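Local structure of RagA protein (Porphyromonas gingivalis, 6SLN) at residues S96-S101 / G611-I616; S596-N601 / P673-E678; M957-L962 / S986-A991. The protein probably acts as a TonB-dependent receptor of the outer membrane, taking up a substrate through a beta-barrel closed by a plug domain. All coordinates share one frame; numbering follows the deposited sequence.

How the contacts relate
From the N terminus, residues 96-101 of the plug region meet strand 604-614 of the barrel, so contact 1 closes a loop of 509 residues. Before that loop ends, residues 596-601 have already opened contact 2, which closes at 673-678; the two contacts therefore cross along the chain. Contact 3 follows in series and joins 957-962 to 986-991, with 23 residues between them. Contact 1 ties plug to barrel wall, contact 2 ties two inter-strand loops together, and contact 3 builds the wall. Nothing touches between them: centres of contacts 1 and 2 are about 34 Å apart, and contacts 2 and 3 lie on opposite sides of the chain's centre.

Contact 1: S96-S101 / G611-I616; sequences STVSGS and GGMFDI
A type I beta turn from Thr-97 to Gly-100 sets its tip against the end of strand 604-614. Gly-100 N closes the turn on Thr-97 O at 3.2 Å, and the backbones come nearest at Ser-99 and Met-613, whose CA atoms are 4.8 Å apart. No hydrogen bond joins the two segments; side chains pack on each other and against the opposite backbone.

The turn uses two residues. Val-98 holds CG1 anti to its backbone N (chi1 -159°), and this methyl meets Met-613 CE at 3.5 Å. The methionine points toward the turn with CG anti to the backbone N (chi1 -176°), then bends at chi2 (-78°) and again at chi3, so that its tip runs across the valine at about a right angle. Lower down the same side chain, Met-613 CB and CG each lie 3.5 Å from Val-98 O, an apolar flank laid against a carbonyl.

Ser-99 reaches over the backbone of the glycine pair. Its OG stands 3.1 Å from Gly-612 N and 3.3 Å from Gly-611 C, yet the angle at the amide is too poor for a hydrogen bond. Ser-99 OG is instead bonded to OD2 of Asp-587 on strand 584-595, the same carboxylate oxygen that Thr-97 OG1 holds. Gly-612 is bonded through its backbone to Met-634 on the adjacent strand 627-641.

The contact combines an apolar touch, Val-98 on Met-613, with two turn hydroxyls bonded to one carboxylate oxygen, Asp-587 OD2. That double grip would be expected to stabilise Asp-587 in its charged form, and it joins the start of the modelled plug region to strand 584-595 of the barrel.

Contact 2: S596-N601 / P673-E678; sequences SRFGSN and PDLSWE
Phe-598 points its ring into the other segment and meets it in three ways, on an indole, a peptide and a leucine. Its CG is anti to the carbonyl carbon (chi1 -43°), and its side chain crosses that of Trp-677 at about a right angle. The pair is edge-to-face, with the phenyl edge toward the indole: the centroids of the Phe-598 ring and the Trp-677 five-membered ring are 4.7 Å apart and the planes are inclined at 53°, well short of an upright T. Phe-598 CE2 leads: it sits over the indole face, toward the rim, 3.5 Å from Trp-677 CD1.

One face of the same phenyl ring lies over the peptide between Ser-676 and Trp-677. Ser-676 C and Trp-677 N are both 3.4 Å above the ring plane, displaced toward the rim. On the CD1 side, Phe-598 CD1 packs 3.9 Å from Leu-675 CG.

The flanking groups are held from elsewhere. Trp-677 NE1 is hydrogen-bonded to Arg-603 O and Ser-676 OG to Asn-602 O, which fixes the rotation of the indole and joins residues 673-678 to the chain just beyond Asn-601.

No direct hydrogen bond links the segments, and a water bridges them beside the aromatic pair. It accepts from Gly-599 N at 2.6 Å and donates to Pro-673 O at 3.1 Å and Leu-675 O at 2.9 Å, tying three backbone groups together.

Residues 596-601 lie in the hairpin connection between strands 584-595 and 604-614, and residues 673-678 lead into strand 678-691. With the family's barrel topology, counted from strand 218-230, both connections would fall on the extracellular side, so the Phe-Trp pair probably joins two successive extracellular loops.

Contact 3: M957-L962 / S986-A991; sequences MARNLL and SKQYVA
Arg-959 leaves an antiparallel strand pair in which it faces Gln-988. Their backbones are joined by two hydrogen bonds, Arg-959 N to Gln-988 O at 2.9 Å and Gln-988 N to Arg-959 O at 3.0 Å. Extended alongside the glutamine, the arginine runs CB and CG past Gln-988 OE1, and CD comes within 3.3 Å of that oxygen. A bend at chi3 (96°) then turns NE to Gln-988 OE1, where a 2.9 Å hydrogen bond lands on a lone pair in the carbonyl plane, though its N-H angle of 134° is far from straight. The guanidinium and amide planes differ by only 16°, so the two groups are nearly coplanar, edge to edge. Beyond CZ, Ser-986 OG lies in plane at the guanidinium edge, nearest NH2, without a hydrogen bond, while NH1 makes a salt bridge with Asp-120 OD2. Asn-960 ND2 sits 3.5 Å above the guanidinium, over its centre, and donates to Ser-986 O at 3.1 Å.

On the same face, Met-957 CE touches Val-990 CG2 at 3.7 Å. Plug residues Pro-114, Val-115 and Asp-120 cover this face, consistent with its lining the barrel interior, where the plug sits. The chain turns a corner at Arg-959 and Asn-960. Strand 951-964 is flanked by 921-937, and strand 986-996 pairs onward with 218-230, closing the barrel between its last and first strands.

Contact 1: S96-S101 / G611-I616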
loop_
_atom_site.group_PDB
_atom_site.type_symbol
_atom_site.label_atom_id
_atom_site.label_comp_id
_atom_site.label_asym_id
_atom_site.label_seq_id
_atom_site.Cartn_x
_atom_site.Cartn_y
_atom_site.Cartn_z
ATOM N N SER A 96 -20.812 35.890 14.914
ATOM C CA SER A 96 -21.651 36.678 14.017
ATOM C C SER A 96 -21.138 38.107 13.922
ATOM O O SER A 96 -19.936 38.355 14.070
ATOM C CB SER A 96 -23.106 36.676 14.503
ATOM O OG SER A 96 -23.457 35.432 15.089
ATOM N N THR A 97 -22.051 39.046 13.684
ATOM C CA THR A 97 -21.786 40.467 13.856
ATOM C C THR A 97 -23.087 41.243 13.693
ATOM O O THR A 97 -24.015 40.804 13.005
ATOM C CB THR A 97 -20.718 40.978 12.878
ATOM O OG1 THR A 97 -20.166 42.208 13.372
ATOM C CG2 THR A 97 -21.303 41.198 11.509
ATOM N N VAL A 98 -23.122 42.416 14.328
ATOM C CA VAL A 98 -24.344 43.204 14.440
ATOM C C VAL A 98 -24.827 43.691 13.074
ATOM O O VAL A 98 -26.036 43.837 12.849
ATOM C CB VAL A 98 -24.092 44.379 15.410
ATOM C CG1 VAL A 98 -25.408 44.920 15.966
ATOM C CG2 VAL A 98 -23.118 43.968 16.536
ATOM N N SER A 99 -23.900 43.957 12.149
ATOM C CA SER A 99 -24.207 44.468 10.818
ATOM C C SER A 99 -24.347 43.371 9.777
ATOM O O SER A 99 -24.707 43.666 8.633
ATOM C CB SER A 99 -23.103 45.421 10.341
ATOM O OG SER A 99 -22.570 46.183 11.403
ATOM N N GLY A 100 -24.048 42.126 10.135
ATOM C CA GLY A 100 -23.870 41.098 9.133
ATOM C C GLY A 100 -25.185 40.497 8.672
ATOM O O GLY A 100 -26.139 40.365 9.439
ATOM N N SER A 101 -25.223 40.144 7.388
ATOM C CA SER A 101 -26.274 39.309 6.813
ATOM C C SER A 101 -26.073 37.899 7.352
ATOM O O SER A 101 -25.236 37.142 6.848
ATOM C CB SER A 101 -26.202 39.345 5.286
ATOM O OG SER A 101 -27.449 39.055 4.664
ATOM N N GLY A 611 -18.820 47.826 8.658
ATOM C CA GLY A 611 -20.221 47.513 8.796
ATOM C C GLY A 611 -20.920 48.513 9.701
ATOM O O GLY A 611 -20.305 49.167 10.542
ATOM N N GLY A 612 -22.228 48.623 9.496
ATOM C CA GLY A 612 -23.056 49.490 10.307
ATOM C C GLY A 612 -24.431 48.902 10.526
ATOM O O GLY A 612 -25.031 48.356 9.597
ATOM N N MET A 613 -24.924 48.974 11.760
ATOM C CA MET A 613 -26.300 48.624 12.088
ATOM C C MET A 613 -26.919 49.796 12.837
ATOM O O MET A 613 -26.441 50.166 13.915
ATOM C CB MET A 613 -26.370 47.345 12.934
ATOM C CG MET A 613 -27.796 46.869 13.244
ATOM S SD MET A 613 -28.664 47.760 14.576
ATOM C CE MET A 613 -28.503 46.582 15.914
ATOM N N PHE A 614 -27.991 50.362 12.282
ATOM C CA PHE A 614 -28.673 51.518 12.855
ATOM C C PHE A 614 -30.065 51.094 13.293
ATOM O O PHE A 614 -30.866 50.647 12.467
ATOM C CB PHE A 614 -28.753 52.659 11.845
ATOM C CG PHE A 614 -27.458 52.921 11.138
ATOM C CD1 PHE A 614 -26.540 53.820 11.660
ATOM C CD2 PHE A 614 -27.150 52.259 9.958
ATOM C CE1 PHE A 614 -25.352 54.061 11.017
ATOM C CE2 PHE A 614 -25.958 52.494 9.308
ATOM C CZ PHE A 614 -25.056 53.398 9.838
ATOM N N ASP A 615 -30.357 51.244 14.579
ATOM C CA ASP A 615 -31.600 50.720 15.143
ATOM C C ASP A 615 -32.690 51.780 15.053
ATOM O O ASP A 615 -32.820 52.634 15.934
ATOM C CB ASP A 615 -31.393 50.264 16.579
ATOM C CG ASP A 615 -32.457 49.297 17.020
ATOM O OD1 ASP A 615 -33.656 49.603 16.823
ATOM O OD2 ASP A 615 -32.099 48.215 17.537
ATOM N N ILE A 616 -33.506 51.698 14.005
ATOM C CA ILE A 616 -34.463 52.763 13.746
ATOM C C ILE A 616 -35.642 52.705 14.713
ATOM O O ILE A 616 -36.210 53.747 15.059
ATOM C CB ILE A 616 -34.897 52.691 12.271
ATOM C CG1 ILE A 616 -33.729 53.119 11.377
ATOM C CG2 ILE A 616 -36.119 53.547 12.006
ATOM C CD1 ILE A 616 -33.841 52.673 9.938
#

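Contact 2: S596-N601 / P673-E678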
loop_
_atom_site.group_PDB
_atom_site.type_symbol
_atom_site.label_atom_id
_atom_site.label_comp_id
_atom_site.label_asym_id
_atom_site.label_seq_id
_atom_site.Cartn_x
_atom_site.Cartn_y
_atom_site.Cartn_z
ATOM N N SER A 596 -0.094 28.642 1.131
ATOM C CA SER A 596 0.857 27.784 0.432
ATOM C C SER A 596 0.577 27.686 -1.063
ATOM O O SER A 596 1.485 27.341 -1.833
ATOM C CB SER A 596 0.814 26.382 1.040
ATOM O OG SER A 596 -0.525 25.936 1.217
ATOM N N ARG A 597 -0.668 27.958 -1.477
ATOM C CA ARG A 597 -1.140 27.764 -2.843
ATOM C C ARG A 597 -0.627 28.834 -3.804
ATOM O O ARG A 597 -0.853 28.724 -5.013
ATOM C CB ARG A 597 -2.676 27.718 -2.832
ATOM C CG ARG A 597 -3.252 26.596 -1.917
ATOM C CD ARG A 597 -4.693 26.222 -2.292
ATOM N NE ARG A 597 -5.116 24.864 -1.943
ATOM C CZ ARG A 597 -6.213 24.569 -1.241
ATOM N NH1 ARG A 597 -6.999 25.531 -0.781
ATOM N NH2 ARG A 597 -6.532 23.306 -1.000
ATOM N N PHE A 598 0.051 29.857 -3.299
ATOM C CA PHE A 598 0.732 30.855 -4.115
ATOM C C PHE A 598 2.200 30.926 -3.712
ATOM O O PHE A 598 2.553 30.619 -2.571
ATOM C CB PHE A 598 0.057 32.223 -3.964
ATOM C CG PHE A 598 -1.449 32.145 -3.995
ATOM C CD1 PHE A 598 -2.105 31.655 -5.115
ATOM C CD2 PHE A 598 -2.206 32.537 -2.905
ATOM C CE1 PHE A 598 -3.478 31.571 -5.148
ATOM C CE2 PHE A 598 -3.585 32.456 -2.939
ATOM C CZ PHE A 598 -4.218 31.972 -4.062
ATOM N N GLY A 599 3.062 31.316 -4.655
ATOM C CA GLY A 599 4.483 31.452 -4.363
ATOM C C GLY A 599 4.810 32.557 -3.354
ATOM O O GLY A 599 3.991 33.418 -3.033
ATOM N N SER A 600 6.066 32.537 -2.880
ATOM C CA SER A 600 6.518 33.423 -1.799
ATOM C C SER A 600 6.147 34.882 -2.048
ATOM O O SER A 600 5.561 35.548 -1.186
ATOM C CB SER A 600 8.036 33.308 -1.620
ATOM O OG SER A 600 8.496 31.984 -1.834
ATOM N N ASN A 601 6.476 35.396 -3.226
ATOM C CA ASN A 601 6.294 36.818 -3.476
ATOM C C ASN A 601 4.863 37.193 -3.815
ATOM O O ASN A 601 4.616 38.356 -4.129
ATOM C CB ASN A 601 7.253 37.287 -4.576
ATOM C CG ASN A 601 8.704 37.425 -4.067
ATOM O OD1 ASN A 601 8.942 37.540 -2.861
ATOM N ND2 ASN A 601 9.670 37.407 -4.984
ATOM N N PRO A 673 4.016 32.280 -12.299
ATOM C CA PRO A 673 4.671 32.780 -11.079
ATOM C C PRO A 673 3.866 33.812 -10.317
ATOM O O PRO A 673 4.035 33.922 -9.095
ATOM C CB PRO A 673 5.980 33.377 -11.603
ATOM C CG PRO A 673 6.221 32.702 -12.906
ATOM C CD PRO A 673 4.852 32.477 -13.493
ATOM N N ASP A 674 2.967 34.545 -10.970
ATOM C CA ASP A 674 2.237 35.600 -10.289
ATOM C C ASP A 674 0.853 35.171 -9.799
ATOM O O ASP A 674 0.070 36.028 -9.375
ATOM C CB ASP A 674 2.146 36.824 -11.197
ATOM C CG ASP A 674 3.495 37.515 -11.359
ATOM O OD1 ASP A 674 4.089 37.940 -10.340
ATOM O OD2 ASP A 674 3.973 37.608 -12.506
ATOM N N LEU A 675 0.547 33.871 -9.812
ATOM C CA LEU A 675 -0.668 33.381 -9.179
ATOM C C LEU A 675 -0.819 33.959 -7.780
ATOM O O LEU A 675 0.098 33.870 -6.967
ATOM C CB LEU A 675 -0.638 31.859 -9.099
ATOM C CG LEU A 675 -2.023 31.204 -9.003
ATOM C CD1 LEU A 675 -2.933 31.651 -10.157
ATOM C CD2 LEU A 675 -1.880 29.713 -9.006
ATOM N N SER A 676 -1.983 34.538 -7.499
ATOM C CA SER A 676 -2.264 35.070 -6.172
ATOM C C SER A 676 -3.751 34.894 -5.869
ATOM O O SER A 676 -4.503 34.276 -6.636
ATOM C CB SER A 676 -1.807 36.530 -6.076
ATOM O OG SER A 676 -1.787 37.008 -4.732
ATOM N N TRP A 677 -4.163 35.417 -4.717
ATOM C CA TRP A 677 -5.559 35.371 -4.308
ATOM C C TRP A 677 -6.477 35.939 -5.378
ATOM O O TRP A 677 -6.140 36.913 -6.061
ATOM C CB TRP A 677 -5.758 36.184 -3.041
ATOM C CG TRP A 677 -5.134 35.588 -1.882
ATOM C CD1 TRP A 677 -3.814 35.627 -1.558
ATOM C CD2 TRP A 677 -5.788 34.854 -0.848
ATOM N NE1 TRP A 677 -3.602 34.964 -0.380
ATOM C CE2 TRP A 677 -4.797 34.473 0.079
ATOM C CE3 TRP A 677 -7.114 34.492 -0.607
ATOM C CZ2 TRP A 677 -5.089 33.730 1.223
ATOM C CZ3 TRP A 677 -7.404 33.768 0.531
ATOM C CH2 TRP A 677 -6.398 33.391 1.431
ATOM N N GLU A 678 -7.654 35.324 -5.507
ATOM C CA GLU A 678 -8.799 35.978 -6.127
ATOM C C GLU A 678 -9.443 36.882 -5.082
ATOM O O GLU A 678 -9.657 36.469 -3.939
ATOM C CB GLU A 678 -9.781 34.931 -6.653
ATOM C CG GLU A 678 -11.184 35.414 -6.971
ATOM C CD GLU A 678 -12.091 34.269 -7.463
ATOM O OE1 GLU A 678 -11.799 33.752 -8.576
ATOM O OE2 GLU A 678 -13.073 33.885 -6.746
HETATM O O HOH W 1 2.515 32.351 -6.936
#

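Contact 3: M957-L962 / S986-A991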
loop_
_atom_site.group_PDB
_atom_site.type_symbol
_atom_site.label_atom_id
_atom_site.label_comp_id
_atom_site.label_asym_id
_atom_site.label_seq_id
_atom_site.Cartn_x
_atom_site.Cartn_y
_atom_site.Cartn_z
ATOM N N MET A 957 -42.683 10.235 8.190
ATOM C CA MET A 957 -41.915 11.224 7.454
ATOM C C MET A 957 -41.725 10.815 5.998
ATOM O O MET A 957 -41.554 9.634 5.686
ATOM C CB MET A 957 -40.551 11.447 8.113
ATOM C CG MET A 957 -39.915 12.729 7.675
ATOM S SD MET A 957 -38.165 12.605 7.802
ATOM C CE MET A 957 -37.913 11.277 6.664
ATOM N N ALA A 958 -41.750 11.809 5.111
ATOM C CA ALA A 958 -41.417 11.634 3.703
ATOM C C ALA A 958 -40.405 12.693 3.274
ATOM O O ALA A 958 -40.490 13.853 3.697
ATOM C CB ALA A 958 -42.677 11.723 2.829
ATOM N N ARG A 959 -39.440 12.301 2.441
ATOM C CA ARG A 959 -38.494 13.239 1.839
ATOM C C ARG A 959 -38.652 13.190 0.328
ATOM O O ARG A 959 -38.702 12.098 -0.253
ATOM C CB ARG A 959 -37.028 12.940 2.208
ATOM C CG ARG A 959 -36.036 13.971 1.601
ATOM C CD ARG A 959 -34.536 13.664 1.880
ATOM N NE ARG A 959 -33.942 12.950 0.759
ATOM C CZ ARG A 959 -33.101 13.491 -0.110
ATOM N NH1 ARG A 959 -32.751 14.750 0.046
ATOM N NH2 ARG A 959 -32.614 12.779 -1.129
ATOM N N ASN A 960 -38.715 14.377 -0.298
ATOM C CA ASN A 960 -38.945 14.518 -1.743
ATOM C C ASN A 960 -40.232 13.815 -2.185
ATOM O O ASN A 960 -40.291 13.201 -3.252
ATOM C CB ASN A 960 -37.751 14.009 -2.550
ATOM C CG ASN A 960 -36.539 14.913 -2.441
ATOM O OD1 ASN A 960 -36.644 16.068 -2.023
ATOM N ND2 ASN A 960 -35.376 14.386 -2.816
ATOM N N LEU A 961 -41.271 13.915 -1.352
ATOM C CA LEU A 961 -42.559 13.291 -1.647
ATOM C C LEU A 961 -43.109 13.702 -3.012
ATOM O O LEU A 961 -43.697 12.875 -3.720
ATOM C CB LEU A 961 -43.556 13.650 -0.548
ATOM C CG LEU A 961 -44.949 13.044 -0.585
ATOM C CD1 LEU A 961 -44.871 11.527 -0.682
ATOM C CD2 LEU A 961 -45.698 13.463 0.665
ATOM N N LEU A 962 -42.945 14.974 -3.394
ATOM C CA LEU A 962 -43.438 15.465 -4.676
ATOM C C LEU A 962 -42.439 16.414 -5.314
ATOM O O LEU A 962 -41.846 17.259 -4.637
ATOM C CB LEU A 962 -44.776 16.218 -4.557
ATOM C CG LEU A 962 -45.958 15.655 -3.770
ATOM C CD1 LEU A 962 -46.840 16.799 -3.288
ATOM C CD2 LEU A 962 -46.770 14.642 -4.590
ATOM N N SER A 986 -33.715 10.567 -4.480
ATOM C CA SER A 986 -34.614 9.525 -4.023
ATOM C C SER A 986 -35.777 10.126 -3.255
ATOM O O SER A 986 -35.750 11.286 -2.834
ATOM C CB SER A 986 -33.871 8.522 -3.148
ATOM O OG SER A 986 -33.098 9.209 -2.186
ATOM N N LYS A 987 -36.807 9.307 -3.098
ATOM C CA LYS A 987 -38.008 9.622 -2.338
ATOM C C LYS A 987 -38.032 8.660 -1.162
ATOM O O LYS A 987 -37.954 7.441 -1.360
ATOM C CB LYS A 987 -39.247 9.465 -3.226
ATOM C CG LYS A 987 -40.596 9.590 -2.548
ATOM C CD LYS A 987 -41.716 9.536 -3.584
ATOM C CE LYS A 987 -41.729 8.208 -4.341
ATOM N NZ LYS A 987 -42.964 7.414 -4.076
ATOM N N GLN A 988 -38.102 9.192 0.051
ATOM C CA GLN A 988 -38.054 8.363 1.248
ATOM C C GLN A 988 -39.361 8.408 2.025
ATOM O O GLN A 988 -39.977 9.466 2.182
ATOM C CB GLN A 988 -36.916 8.783 2.173
ATOM C CG GLN A 988 -35.558 8.288 1.740
ATOM C CD GLN A 988 -34.718 9.412 1.220
ATOM O OE1 GLN A 988 -34.497 10.402 1.910
ATOM N NE2 GLN A 988 -34.269 9.288 -0.020
ATOM N N TYR A 989 -39.769 7.242 2.509
ATOM C CA TYR A 989 -40.772 7.113 3.556
ATOM C C TYR A 989 -40.080 6.542 4.781
ATOM O O TYR A 989 -39.453 5.478 4.705
ATOM C CB TYR A 989 -41.918 6.194 3.142
ATOM C CG TYR A 989 -42.536 6.527 1.822
ATOM C CD1 TYR A 989 -42.039 5.971 0.651
ATOM C CD2 TYR A 989 -43.620 7.380 1.743
ATOM C CE1 TYR A 989 -42.601 6.261 -0.570
ATOM C CE2 TYR A 989 -44.190 7.678 0.521
ATOM C CZ TYR A 989 -43.673 7.112 -0.632
ATOM O OH TYR A 989 -44.220 7.402 -1.860
ATOM N N VAL A 990 -40.197 7.234 5.900
ATOM C CA VAL A 990 -39.614 6.774 7.147
ATOM C C VAL A 990 -40.673 6.845 8.232
ATOM O O VAL A 990 -41.479 7.784 8.282
ATOM C CB VAL A 990 -38.364 7.600 7.527
ATOM C CG1 VAL A 990 -37.645 6.985 8.728
ATOM C CG2 VAL A 990 -37.404 7.669 6.338
ATOM N N ALA A 991 -40.703 5.824 9.068
ATOM C CA ALA A 991 -41.393 5.899 10.338
ATOM C C ALA A 991 -40.323 5.963 11.421
ATOM O O ALA A 991 -39.227 5.413 11.258
ATOM C CB ALA A 991 -42.328 4.697 10.528
#